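Local atomic coordinates of SusD superfamily protein (PDB entry 3HDX), a protein that probably binds polysaccharide at the outer membrane of the gut bacterium Bacteroides thetaiotaomicron, as a member of the SusD family. Residues A[91-96]-A[105-110]; A[132-137]-A[156-161]; A[171-176]-A[188-193]; A[313-316]-A[320-323]. All coordinates share one frame; numbering follows the deposited sequence. Where two conformers were deposited one is given.

Interactions 1, 2 and 3 lie in the helical N-terminal half of the chain, and interaction 4 lies far off in a loop region. Interactions 1 and 3 touch directly, with their centres about 17 Å apart. Tyr109 CD1 packs on Pro171 CD at 3.8 Å, and the Tyr109 ring meets Tyr174 edge-to-face. Interaction 2 sits about 22 Å from interaction 1, centre to centre; helix 104-129, which carries 105-110, is followed in the chain by helix 152-169, which carries 156-161. Interaction 4 is about 50 Å from interaction 1, between centres. Two ethanediol molecules, probably from the crystallisation liquor, bind at interaction 3.

Interaction 1: A[91-96]-A[105-110]; sequences KAPRTV and QNLKYD
Leu107 reaches from helix 104-129 into a small apolar seat made by Ala92, Pro93 and Val96. All the contacts across the segments are van der Waals contacts; no hydrogen bond crosses.

The two methyls of Leu107 divide the work. CD1 rests on the peptide link between Ala92 and Pro93, with Leu107 CD1 3.6 Å from Ala92 C. It also touches a methyl, Ala92 CB lying 3.8 Å from Leu107 CD1. CD2 lies against Pro93, with Leu107 CD2 3.7 Å from Pro93 CA. Leu107 CG is anti to the backbone N (chi1 176°), which carries the fork outward to this seat. Val96 adds one branch. Its CG2 meets the stem of the leucine, Val96 CG2 to Leu107 CB being 3.7 Å. Val96 and Pro93 each cross the leucine at about a right angle.

Next to this patch, Thr95 N bonds to Ala92 O at 2.9 Å, and Thr95 OG1 bonds to Trp8 O. The carboxylate of Asp110 is gripped by the hydroxyls of Tyr102, Tyr181 and Tyr182.

Replacing Leu107 with alanine would probably leave Ala92 and Pro93 without their methyl partners and open a gap between the helices.

The contact joins short helix 93-98 to helix 104-129, two consecutive helices of the TPR-like helical part of a SusD-family protein.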
loop_
_atom_site.group_PDB
_atom_site.type_symbol
_atom_site.label_atom_id
_atom_site.label_comp_id
_atom_site.label_asym_id
_atom_site.label_seq_id
_atom_site.Cartn_x
_atom_site.Cartn_y
_atom_site.Cartn_z
ATOM N N LYS A 91 -2.398 -25.205 -12.240
ATOM C CA LYS A 91 -3.610 -25.828 -12.799
ATOM C C LYS A 91 -4.270 -25.127 -13.984
ATOM O O LYS A 91 -4.839 -25.790 -14.851
ATOM C CB LYS A 91 -4.602 -26.030 -11.665
ATOM C CG LYS A 91 -4.084 -26.951 -10.557
ATOM C CD LYS A 91 -3.845 -28.372 -11.025
ATOM C CE LYS A 91 -3.381 -29.277 -9.865
ATOM N NZ LYS A 91 -3.473 -30.723 -10.201
ATOM N N ALA A 92 -4.193 -23.812 -14.040
ATOM C CA ALA A 92 -4.813 -23.059 -15.133
ATOM C C ALA A 92 -4.327 -23.391 -16.558
ATOM O O ALA A 92 -5.139 -23.308 -17.494
ATOM C CB ALA A 92 -4.718 -21.526 -14.857
ATOM N N PRO A 93 -3.033 -23.752 -16.747
ATOM C CA PRO A 93 -2.591 -24.046 -18.126
ATOM C C PRO A 93 -3.421 -25.143 -18.815
ATOM O O PRO A 93 -3.662 -25.067 -20.019
ATOM C CB PRO A 93 -1.141 -24.459 -17.930
ATOM C CG PRO A 93 -0.701 -23.621 -16.748
ATOM C CD PRO A 93 -1.866 -23.644 -15.841
ATOM N N ARG A 94 -3.891 -26.107 -18.023
ATOM C CA ARG A 94 -4.754 -27.187 -18.549
ATOM C C ARG A 94 -6.026 -26.661 -19.208
ATOM O O ARG A 94 -6.546 -27.271 -20.159
ATOM C CB ARG A 94 -5.165 -28.105 -17.395
ATOM C CG ARG A 94 -6.010 -29.316 -17.774
ATOM C CD ARG A 94 -5.421 -30.159 -18.901
ATOM N NE ARG A 94 -6.167 -31.439 -18.969
ATOM C CZ ARG A 94 -6.252 -32.262 -20.014
ATOM N NH1 ARG A 94 -5.673 -31.964 -21.209
ATOM N NH2 ARG A 94 -6.978 -33.406 -19.861
ATOM N N THR A 95 -6.560 -25.566 -18.686
ATOM C CA THR A 95 -7.820 -24.998 -19.173
ATOM C C THR A 95 -7.765 -24.637 -20.664
ATOM O O THR A 95 -8.778 -24.758 -21.381
ATOM C CB THR A 95 -8.293 -23.815 -18.303
ATOM O OG1 THR A 95 -8.219 -24.202 -16.913
ATOM C CG2 THR A 95 -9.735 -23.387 -18.648
ATOM N N VAL A 96 -6.589 -24.227 -21.134
ATOM C CA VAL A 96 -6.390 -23.894 -22.567
ATOM C C VAL A 96 -6.679 -25.133 -23.431
ATOM O O VAL A 96 -7.287 -25.017 -24.486
ATOM C CB VAL A 96 -4.962 -23.339 -22.858
ATOM C CG1 VAL A 96 -4.754 -23.081 -24.366
ATOM C CG2 VAL A 96 -4.725 -22.044 -22.072
ATOM N N GLN A 105 -3.309 -16.412 -24.857
ATOM C CA GLN A 105 -3.108 -15.045 -24.368
ATOM C C GLN A 105 -3.866 -14.818 -23.048
ATOM O O GLN A 105 -3.324 -14.179 -22.137
ATOM C CB GLN A 105 -3.482 -14.004 -25.440
ATOM C CG GLN A 105 -3.124 -12.563 -25.059
ATOM C CD GLN A 105 -1.671 -12.420 -24.802
ATOM O OE1 GLN A 105 -1.258 -12.206 -23.662
ATOM N NE2 GLN A 105 -0.857 -12.639 -25.839
ATOM N N ASN A 106 -5.085 -15.352 -22.915
ATOM C CA ASN A 106 -5.856 -15.212 -21.689
ATOM C C ASN A 106 -5.090 -15.898 -20.552
ATOM O O ASN A 106 -5.018 -15.366 -19.442
ATOM C CB ASN A 106 -7.240 -15.829 -21.888
ATOM C CG ASN A 106 -8.303 -15.344 -20.913
ATOM O OD1 ASN A 106 -9.500 -15.461 -21.231
ATOM N ND2 ASN A 106 -7.912 -14.848 -19.710
ATOM N N LEU A 107 -4.523 -17.064 -20.821
ATOM C CA LEU A 107 -3.716 -17.747 -19.817
ATOM C C LEU A 107 -2.517 -16.886 -19.394
ATOM O O LEU A 107 -2.235 -16.752 -18.170
ATOM C CB LEU A 107 -3.215 -19.111 -20.317
ATOM C CG LEU A 107 -2.272 -19.898 -19.386
ATOM C CD1 LEU A 107 -2.965 -20.373 -18.075
ATOM C CD2 LEU A 107 -1.591 -21.047 -20.093
ATOM N N LYS A 108 -1.803 -16.340 -20.378
ATOM C CA LYS A 108 -0.594 -15.523 -20.090
ATOM C C LYS A 108 -0.970 -14.321 -19.214
ATOM O O LYS A 108 -0.274 -14.017 -18.248
ATOM C CB LYS A 108 0.114 -15.066 -21.378
ATOM C CG LYS A 108 0.876 -16.182 -22.086
ATOM C CD LYS A 108 1.583 -15.679 -23.363
ATOM C CE LYS A 108 2.448 -16.769 -24.055
ATOM N N TYR A 109 -2.091 -13.671 -19.528
ATOM C CA TYR A 109 -2.550 -12.542 -18.717
ATOM C C TYR A 109 -2.855 -12.972 -17.270
ATOM O O TYR A 109 -2.477 -12.298 -16.308
ATOM C CB TYR A 109 -3.806 -11.884 -19.293
ATOM C CG TYR A 109 -3.653 -11.004 -20.537
ATOM C CD1 TYR A 109 -2.423 -10.479 -20.938
ATOM C CD2 TYR A 109 -4.785 -10.593 -21.227
ATOM C CE1 TYR A 109 -2.309 -9.650 -22.025
ATOM C CE2 TYR A 109 -4.693 -9.725 -22.329
ATOM C CZ TYR A 109 -3.451 -9.265 -22.713
ATOM O OH TYR A 109 -3.353 -8.402 -23.772
ATOM N N ASP A 110 -3.580 -14.077 -17.133
ATOM C CA ASP A 110 -4.032 -14.526 -15.825
ATOM C C ASP A 110 -2.846 -14.953 -14.959
ATOM O O ASP A 110 -2.776 -14.596 -13.767
ATOM C CB ASP A 110 -5.014 -15.714 -15.920
ATOM C CG ASP A 110 -6.331 -15.390 -16.613
ATOM O OD1 ASP A 110 -6.573 -14.230 -17.029
ATOM O OD2 ASP A 110 -7.144 -16.346 -16.706
#

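Interaction 2: A[132-137]-A[156-161]; sequences VPLVTY and LSYAKA
Tyr158 projects from helix 152-169 and receives Leu134 and Thr136 on the same side of its ring. Leu134 CD1 lies over the ring face as a CH-pi contact, 4.0 Å from the Tyr158 ring centroid and 28° off its normal. Its nearest ring atom is on the helix-facing half, with Leu134 CD1 3.6 Å from Tyr158 CD2. The other methyl of the leucine only brushes the stem, Leu134 CD2 being 4.1 Å from Tyr158 CB. Thr136 approaches the outer half of the ring at a slant. Its methyl does the touching, with Thr136 CG2 3.6 Å from Tyr158 CE1. Thr136 OG1 stands between the backbone N and the carbonyl carbon (chi1 62°), leaving the methyl beside the backbone N, turned to the ring.

One water makes the polar link. It donates to Thr136 O at 3.0 Å and is hydrogen-bonded to Tyr158 OH at 2.7 Å, lying in the plane of the ring at its edge. No direct hydrogen bond joins the two segments.

Segment 132-137 belongs to the loop between helices 104-129 and 152-169, and the contact lays it against the second helix. Pro133 O bonds to Tyr79 OH, Val135 O to Tyr122 OH, and Leu134 N to Thr150 OG1.

The chemistry is thus split along the tyrosine: methyl groups meet its ring, and its hydroxyl ties to the loop backbone through solvent at the protein surface.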
loop_
_atom_site.group_PDB
_atom_site.type_symbol
_atom_site.label_atom_id
_atom_site.label_comp_id
_atom_site.label_asym_id
_atom_site.label_seq_id
_atom_site.Cartn_x
_atom_site.Cartn_y
_atom_site.Cartn_z
ATOM N N VAL A 132 10.692 -14.283 6.270
ATOM C CA VAL A 132 9.467 -15.093 6.205
ATOM C C VAL A 132 9.782 -16.349 5.404
ATOM O O VAL A 132 10.672 -16.305 4.519
ATOM C CB VAL A 132 8.251 -14.339 5.565
ATOM C CG1 VAL A 132 7.875 -13.088 6.349
ATOM C CG2 VAL A 132 8.558 -13.993 4.104
ATOM N N PRO A 133 9.073 -17.477 5.682
ATOM C CA PRO A 133 9.390 -18.689 4.883
ATOM C C PRO A 133 9.104 -18.511 3.374
ATOM O O PRO A 133 8.004 -18.062 2.993
ATOM C CB PRO A 133 8.487 -19.779 5.479
ATOM C CG PRO A 133 8.136 -19.281 6.808
ATOM C CD PRO A 133 8.231 -17.790 6.853
ATOM N N LEU A 134 10.120 -18.792 2.553
ATOM C CA LEU A 134 9.964 -18.635 1.112
ATOM C C LEU A 134 9.416 -19.935 0.499
ATOM O O LEU A 134 10.147 -20.901 0.316
ATOM C CB LEU A 134 11.280 -18.208 0.470
ATOM C CG LEU A 134 11.223 -18.006 -1.052
ATOM C CD1 LEU A 134 10.104 -17.068 -1.542
ATOM C CD2 LEU A 134 12.656 -17.540 -1.551
ATOM N N VAL A 135 8.109 -19.950 0.272
ATOM C CA VAL A 135 7.379 -21.061 -0.327
ATOM C C VAL A 135 7.092 -20.713 -1.805
ATOM O O VAL A 135 6.402 -19.731 -2.102
ATOM C CB VAL A 135 6.088 -21.353 0.460
ATOM C CG1 VAL A 135 5.331 -22.548 -0.190
ATOM C CG2 VAL A 135 6.401 -21.605 1.965
ATOM N N THR A 136 7.556 -21.551 -2.727
ATOM C CA THR A 136 7.456 -21.283 -4.175
ATOM C C THR A 136 6.567 -22.292 -4.933
ATOM O O THR A 136 6.577 -22.342 -6.183
ATOM C CB THR A 136 8.906 -21.322 -4.773
ATOM O OG1 THR A 136 9.439 -22.637 -4.564
ATOM C CG2 THR A 136 9.813 -20.280 -4.097
ATOM N N TYR A 137 5.852 -23.112 -4.165
ATOM C CA TYR A 137 5.032 -24.200 -4.706
ATOM C C TYR A 137 3.773 -24.373 -3.871
ATOM O O TYR A 137 3.753 -23.968 -2.692
ATOM C CB TYR A 137 5.870 -25.476 -4.699
ATOM C CG TYR A 137 6.418 -25.866 -3.330
ATOM C CD1 TYR A 137 7.610 -25.328 -2.861
ATOM C CD2 TYR A 137 5.714 -26.756 -2.491
ATOM C CE1 TYR A 137 8.079 -25.619 -1.610
ATOM C CE2 TYR A 137 6.210 -27.089 -1.248
ATOM C CZ TYR A 137 7.387 -26.540 -0.813
ATOM O OH TYR A 137 7.894 -26.856 0.410
ATOM N N LEU A 156 12.960 -10.965 -1.151
ATOM C CA LEU A 156 12.784 -9.817 -2.053
ATOM C C LEU A 156 13.415 -10.085 -3.414
ATOM O O LEU A 156 12.883 -9.657 -4.444
ATOM C CB LEU A 156 13.329 -8.549 -1.384
ATOM C CG LEU A 156 12.531 -8.112 -0.151
ATOM C CD1 LEU A 156 13.161 -6.842 0.447
ATOM C CD2 LEU A 156 11.039 -7.879 -0.460
ATOM N N SER A 157 14.548 -10.790 -3.458
ATOM C CA SER A 157 15.135 -11.140 -4.763
ATOM C C SER A 157 14.195 -12.056 -5.572
ATOM O O SER A 157 14.061 -11.897 -6.792
ATOM C CB SER A 157 16.485 -11.853 -4.618
ATOM O OG SER A 157 17.466 -10.993 -4.125
ATOM N N TYR A 158 13.516 -12.964 -4.891
ATOM C CA TYR A 158 12.497 -13.802 -5.540
ATOM C C TYR A 158 11.348 -12.910 -6.058
ATOM O O TYR A 158 10.955 -13.012 -7.251
ATOM C CB TYR A 158 11.963 -14.869 -4.549
ATOM C CG TYR A 158 10.754 -15.635 -5.028
ATOM C CD1 TYR A 158 10.884 -16.692 -5.909
ATOM C CD2 TYR A 158 9.480 -15.280 -4.599
ATOM C CE1 TYR A 158 9.801 -17.428 -6.315
ATOM C CE2 TYR A 158 8.384 -16.008 -4.978
ATOM C CZ TYR A 158 8.540 -17.075 -5.862
ATOM O OH TYR A 158 7.442 -17.784 -6.256
ATOM N N ALA A 159 10.855 -12.015 -5.199
ATOM C CA ALA A 159 9.745 -11.128 -5.577
ATOM C C ALA A 159 10.090 -10.253 -6.800
ATOM O O ALA A 159 9.286 -10.122 -7.722
ATOM C CB ALA A 159 9.252 -10.327 -4.417
ATOM N N LYS A 160 11.313 -9.723 -6.815
ATOM C CA LYS A 160 11.760 -8.864 -7.932
ATOM C C LYS A 160 11.794 -9.651 -9.250
ATOM O O LYS A 160 11.296 -9.184 -10.266
ATOM C CB LYS A 160 13.138 -8.229 -7.657
ATOM C CG LYS A 160 13.132 -7.071 -6.634
ATOM C CD LYS A 160 14.508 -6.415 -6.460
ATOM C CE LYS A 160 15.494 -7.352 -5.755
ATOM N NZ LYS A 160 16.899 -6.814 -5.572
ATOM N N ALA A 161 12.356 -10.857 -9.205
ATOM C CA ALA A 161 12.475 -11.681 -10.416
ATOM C C ALA A 161 11.102 -12.096 -10.919
ATOM O O ALA A 161 10.830 -12.070 -12.128
ATOM C CB ALA A 161 13.389 -12.893 -10.178
HETATM O O HOH W 1 7.775 -20.035 -7.619
#

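Interaction 3: A[171-176]-A[188-193]; sequences PYQYGT and QWQGKL. With EDO (1,2-ethanediol), chain B; EDO (1,2-ethanediol), chain L.
The two irregular segments, both in the long connection between helix 152-169 and helix 196-209, run past each other in opposite senses, with Tyr174 facing Trp189 (CA to CA 6.6 Å) and Gln173 facing Gln190.

Leu193 is the wedge among the aromatic side chains. Its CD1 lies over one face of Tyr174, 3.9 Å from the Tyr174 ring centroid and 19° off the normal. The same Leu193 CD1 sits over one face of Trp189. Pro171 CG covers the other face of Tyr174, so that ring is clamped from both sides. Its hydroxyl bonds to Phe194 O. Tyr174 O lies at the indole edge, 3.6 Å from Trp189 CD1, and Tyr174 CB packs 3.8 Å from the same carbon. The indole NE1 bonds to Tyr181 O.

Gln190 NE2 donates to Gln173 OE1 at 2.9 Å, nearly straight at 165°. The two amide planes stand 84° apart, and the donor comes from above the carbonyl plane. Each amide has a second partner: Gln173 NE2 bonds to Glu229 O, and Gln190 OE1 accepts from Asn231 ND2.

An ethanediol lies on the face of Trp189 away from Leu193, its C2 3.4 Å from Trp189 CH2. Lys192 NZ reaches its O1 by a weak bond. A second ethanediol is held by the Gln188 amide.

An alanine at Trp189 is likely to leave Leu193 without one aromatic wall and Tyr181 O without its N-H donor.

The contact therefore folds the connection back on itself by an apolar core and one amide bridge. The ethanediols, probably from the crystallisation liquor, imply no natural ligand.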
loop_
_atom_site.group_PDB
_atom_site.type_symbol
_atom_site.label_atom_id
_atom_site.label_comp_id
_atom_site.label_asym_id
_atom_site.label_seq_id
_atom_site.Cartn_x
_atom_site.Cartn_y
_atom_site.Cartn_z
ATOM N N PRO A 171 -0.416 -6.479 -19.510
ATOM C CA PRO A 171 -0.670 -5.338 -20.369
ATOM C C PRO A 171 -0.892 -4.059 -19.541
ATOM O O PRO A 171 -0.988 -4.096 -18.307
ATOM C CB PRO A 171 -1.954 -5.757 -21.094
ATOM C CG PRO A 171 -2.734 -6.445 -19.992
ATOM C CD PRO A 171 -1.667 -7.192 -19.178
ATOM N N TYR A 172 -0.891 -2.925 -20.225
ATOM C CA TYR A 172 -1.291 -1.641 -19.625
ATOM C C TYR A 172 -2.811 -1.647 -19.367
ATOM O O TYR A 172 -3.255 -1.238 -18.291
ATOM C CB TYR A 172 -0.890 -0.463 -20.481
ATOM C CG TYR A 172 0.600 -0.293 -20.560
ATOM C CD1 TYR A 172 1.325 0.078 -19.433
ATOM C CD2 TYR A 172 1.308 -0.433 -21.756
ATOM C CE1 TYR A 172 2.679 0.265 -19.478
ATOM C CE2 TYR A 172 2.675 -0.240 -21.794
ATOM C CZ TYR A 172 3.370 0.118 -20.642
ATOM O OH TYR A 172 4.740 0.320 -20.671
ATOM N N GLN A 173 -3.584 -2.088 -20.380
ATOM C CA GLN A 173 -5.047 -2.207 -20.290
ATOM C C GLN A 173 -5.467 -3.564 -20.823
ATOM O O GLN A 173 -4.783 -4.132 -21.698
ATOM C CB GLN A 173 -5.737 -1.061 -21.029
ATOM C CG GLN A 173 -5.450 0.270 -20.368
ATOM C CD GLN A 173 -6.317 1.396 -20.824
ATOM O OE1 GLN A 173 -7.521 1.261 -20.924
ATOM N NE2 GLN A 173 -5.713 2.554 -21.045
ATOM N N TYR A 174 -6.600 -4.047 -20.327
ATOM C CA TYR A 174 -7.100 -5.394 -20.641
ATOM C C TYR A 174 -8.257 -5.383 -21.624
ATOM O O TYR A 174 -9.277 -4.796 -21.353
ATOM C CB TYR A 174 -7.547 -6.081 -19.362
ATOM C CG TYR A 174 -6.397 -6.486 -18.461
ATOM C CD1 TYR A 174 -5.858 -5.622 -17.523
ATOM C CD2 TYR A 174 -5.843 -7.770 -18.561
ATOM C CE1 TYR A 174 -4.782 -6.036 -16.713
ATOM C CE2 TYR A 174 -4.788 -8.173 -17.774
ATOM C CZ TYR A 174 -4.270 -7.292 -16.830
ATOM O OH TYR A 174 -3.227 -7.737 -16.057
ATOM N N GLY A 175 -8.077 -6.111 -22.720
ATOM C CA GLY A 175 -9.093 -6.318 -23.719
ATOM C C GLY A 175 -9.296 -5.182 -24.690
ATOM O O GLY A 175 -8.819 -4.067 -24.493
ATOM N N THR A 176 -10.043 -5.488 -25.750
ATOM C CA THR A 176 -10.469 -4.505 -26.741
ATOM C C THR A 176 -11.938 -4.728 -26.960
ATOM O O THR A 176 -12.499 -5.735 -26.510
ATOM C CB THR A 176 -9.745 -4.649 -28.097
ATOM O OG1 THR A 176 -10.061 -5.913 -28.687
ATOM C CG2 THR A 176 -8.236 -4.483 -27.920
ATOM N N GLN A 188 -13.138 -0.173 -18.371
ATOM C CA GLN A 188 -13.869 -1.001 -17.425
ATOM C C GLN A 188 -12.985 -1.730 -16.430
ATOM O O GLN A 188 -13.446 -2.049 -15.333
ATOM C CB GLN A 188 -14.741 -2.016 -18.170
ATOM C CG GLN A 188 -15.867 -1.353 -18.982
ATOM C CD GLN A 188 -16.641 -2.381 -19.815
ATOM O OE1 GLN A 188 -16.075 -3.105 -20.641
ATOM N NE2 GLN A 188 -17.954 -2.409 -19.619
ATOM N N TRP A 189 -11.750 -2.052 -16.833
ATOM C CA TRP A 189 -10.815 -2.737 -15.932
ATOM C C TRP A 189 -9.791 -1.813 -15.266
ATOM O O TRP A 189 -9.010 -2.286 -14.425
ATOM C CB TRP A 189 -10.111 -3.864 -16.664
ATOM C CG TRP A 189 -10.950 -5.034 -17.061
ATOM C CD1 TRP A 189 -11.165 -5.509 -18.337
ATOM C CD2 TRP A 189 -11.617 -5.930 -16.178
ATOM N NE1 TRP A 189 -11.927 -6.660 -18.283
ATOM C CE2 TRP A 189 -12.214 -6.944 -16.971
ATOM C CE3 TRP A 189 -11.770 -5.989 -14.781
ATOM C CZ2 TRP A 189 -12.962 -7.992 -16.394
ATOM C CZ3 TRP A 189 -12.498 -7.054 -14.214
ATOM C CH2 TRP A 189 -13.076 -8.033 -15.022
ATOM N N GLN A 190 -9.755 -0.532 -15.659
ATOM C CA GLN A 190 -8.801 0.429 -15.053
ATOM C C GLN A 190 -9.085 0.554 -13.554
ATOM O O GLN A 190 -10.227 0.678 -13.136
ATOM C CB GLN A 190 -8.924 1.805 -15.686
ATOM C CG GLN A 190 -8.414 1.879 -17.096
ATOM C CD GLN A 190 -8.694 3.220 -17.756
ATOM O OE1 GLN A 190 -9.063 4.187 -17.077
ATOM N NE2 GLN A 190 -8.455 3.303 -19.085
ATOM N N GLY A 191 -8.036 0.503 -12.741
ATOM C CA GLY A 191 -8.234 0.567 -11.285
ATOM C C GLY A 191 -8.836 -0.663 -10.668
ATOM O O GLY A 191 -9.274 -0.615 -9.520
ATOM N N LYS A 192 -8.878 -1.764 -11.429
ATOM C CA LYS A 192 -9.473 -3.019 -10.958
ATOM C C LYS A 192 -8.448 -4.158 -11.040
ATOM O O LYS A 192 -8.144 -4.824 -10.030
ATOM C CB LYS A 192 -10.798 -3.293 -11.706
ATOM C CG LYS A 192 -11.789 -2.130 -11.450
ATOM C CD LYS A 192 -13.222 -2.405 -11.799
ATOM C CE LYS A 192 -14.121 -1.269 -11.315
ATOM N NZ LYS A 192 -15.565 -1.579 -11.624
ATOM N N LEU A 193 -7.892 -4.368 -12.214
ATOM C CA LEU A 193 -6.862 -5.392 -12.417
ATOM C C LEU A 193 -5.421 -4.849 -12.301
ATOM O O LEU A 193 -5.162 -3.693 -12.655
ATOM C CB LEU A 193 -7.042 -6.036 -13.799
ATOM C CG LEU A 193 -8.414 -6.709 -14.000
ATOM C CD1 LEU A 193 -8.478 -7.204 -15.431
ATOM C CD2 LEU A 193 -8.724 -7.850 -12.996
HETATM C C1 EDO B . -16.011 -5.847 -13.896
HETATM O O1 EDO B . -15.977 -4.629 -13.142
HETATM C C2 EDO B . -15.425 -5.540 -15.264
HETATM O O2 EDO B . -16.235 -4.596 -15.971
HETATM C C1 EDO L . -19.437 -5.225 -21.759
HETATM O O1 EDO L . -18.850 -5.201 -20.442
HETATM C C2 EDO L . -19.119 -3.948 -22.514
HETATM O O2 EDO L . -17.738 -3.958 -22.895
#

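Interaction 4: A[313-316]-A[320-323]; sequences GIID and YSSY
Asp316 packs on Tyr323 and bonds to Ser321, and these contacts form the tight part. Asp316 CB lies over the ring face, 4.1 Å from the Tyr323 centroid, and the carboxylate is stacked at 23° to the ring. With chi1 at 178°, CG points opposite the Asp316 backbone N, bringing the carboxylate over the ring. Ile314 CG2 meets the ring edge, 3.7 Å from Tyr323 CE2. Asp316 N donates to Ser321 OG at 3.0 Å, and that hydroxyl also bonds to Ile318 O. The backbones touch by two CA-H...O contacts: Ser322 CA to Ile314 O, and Ile315 CA to Ser321 O, each 3.5 Å.

The looser side is bridged by water. One water joins Gly313 N, Ile314 O and Tyr323 N. Another spans Gly313 O and Ser321 O at 2.7 Å each. Two more lie between Asp316 OD2 and the carbonyls of Ser322 and Tyr323. Ile314 and Ile315 are exposed residues, though Ile315 CG1 still touches Ser321 OG.

The Tyr323 side chain also touches Ile237 and Thr241 of helix 237-241. The two segments form a chain reversal ahead of strand 325-326, closed by one side-chain bond, CA-H...O contacts and waters rather than by regular strand pairing.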
loop_
_atom_site.group_PDB
_atom_site.type_symbol
_atom_site.label_atom_id
_atom_site.label_comp_id
_atom_site.label_asym_id
_atom_site.label_seq_id
_atom_site.Cartn_x
_atom_site.Cartn_y
_atom_site.Cartn_z
ATOM N N GLY A 313 -6.657 23.523 4.840
ATOM C CA GLY A 313 -6.703 24.954 4.636
ATOM C C GLY A 313 -8.106 25.377 4.295
ATOM O O GLY A 313 -8.965 25.440 5.187
ATOM N N ILE A 314 -8.362 25.582 3.007
ATOM C CA ILE A 314 -9.673 26.015 2.545
ATOM C C ILE A 314 -10.790 25.032 2.989
ATOM O O ILE A 314 -10.603 23.801 3.048
ATOM C CB ILE A 314 -9.668 26.161 0.987
ATOM C CG1 ILE A 314 -10.854 26.961 0.457
ATOM C CG2 ILE A 314 -9.579 24.796 0.292
ATOM C CD1 ILE A 314 -10.755 28.450 0.802
ATOM N N ILE A 315 -11.947 25.601 3.291
ATOM C CA ILE A 315 -13.151 24.878 3.634
ATOM C C ILE A 315 -13.549 23.929 2.498
ATOM O O ILE A 315 -13.278 24.209 1.316
ATOM C CB ILE A 315 -14.301 25.904 3.925
ATOM C CG1 ILE A 315 -15.488 25.251 4.622
ATOM C CG2 ILE A 315 -14.743 26.653 2.636
ATOM C CD1 ILE A 315 -16.524 26.353 5.054
ATOM N N ASP A 316 -14.154 22.794 2.859
ATOM C CA ASP A 316 -14.759 21.886 1.901
ATOM C C ASP A 316 -16.290 21.951 2.122
ATOM O O ASP A 316 -16.901 21.062 2.731
ATOM C CB ASP A 316 -14.221 20.463 2.099
ATOM C CG ASP A 316 -14.854 19.457 1.171
ATOM O OD1 ASP A 316 -15.427 19.856 0.117
ATOM O OD2 ASP A 316 -14.707 18.251 1.473
ATOM N N TYR A 320 -16.625 24.393 9.580
ATOM C CA TYR A 320 -15.605 23.743 10.400
ATOM C C TYR A 320 -14.912 22.582 9.690
ATOM O O TYR A 320 -14.328 21.721 10.372
ATOM C CB TYR A 320 -16.169 23.251 11.756
ATOM C CG TYR A 320 -16.991 24.277 12.473
ATOM C CD1 TYR A 320 -16.414 25.460 12.898
ATOM C CD2 TYR A 320 -18.345 24.053 12.731
ATOM C CE1 TYR A 320 -17.162 26.434 13.563
ATOM C CE2 TYR A 320 -19.121 25.022 13.409
ATOM C CZ TYR A 320 -18.509 26.201 13.816
ATOM O OH TYR A 320 -19.245 27.180 14.479
ATOM N N SER A 321 -14.928 22.599 8.352
ATOM C CA SER A 321 -14.265 21.577 7.557
ATOM C C SER A 321 -13.023 22.135 6.821
ATOM O O SER A 321 -12.757 23.335 6.730
ATOM C CB SER A 321 -15.206 20.973 6.498
ATOM O OG SER A 321 -15.468 21.888 5.441
ATOM N N SER A 322 -12.285 21.163 6.315
ATOM C CA SER A 322 -11.159 21.296 5.425
ATOM C C SER A 322 -11.236 20.017 4.587
ATOM O O SER A 322 -12.059 19.116 4.877
ATOM C CB SER A 322 -9.866 21.328 6.223
ATOM O OG SER A 322 -9.730 20.137 6.999
ATOM N N TYR A 323 -10.367 19.879 3.589
ATOM C CA TYR A 323 -10.431 18.671 2.744
ATOM C C TYR A 323 -10.050 17.364 3.460
ATOM O O TYR A 323 -10.592 16.316 3.126
ATOM C CB TYR A 323 -9.653 18.831 1.448
ATOM C CG TYR A 323 -10.444 19.579 0.403
ATOM C CD1 TYR A 323 -11.472 18.944 -0.289
ATOM C CD2 TYR A 323 -10.145 20.892 0.058
ATOM C CE1 TYR A 323 -12.227 19.613 -1.282
ATOM C CE2 TYR A 323 -10.893 21.568 -0.934
ATOM C CZ TYR A 323 -11.911 20.917 -1.601
ATOM O OH TYR A 323 -12.639 21.595 -2.571
HETATM O O HOH W 2 -8.556 22.122 3.114
HETATM O O HOH W 3 -11.281 25.540 6.580
HETATM O O HOH W 4 -14.284 17.609 4.357
HETATM O O HOH W 5 -13.072 16.503 2.203
#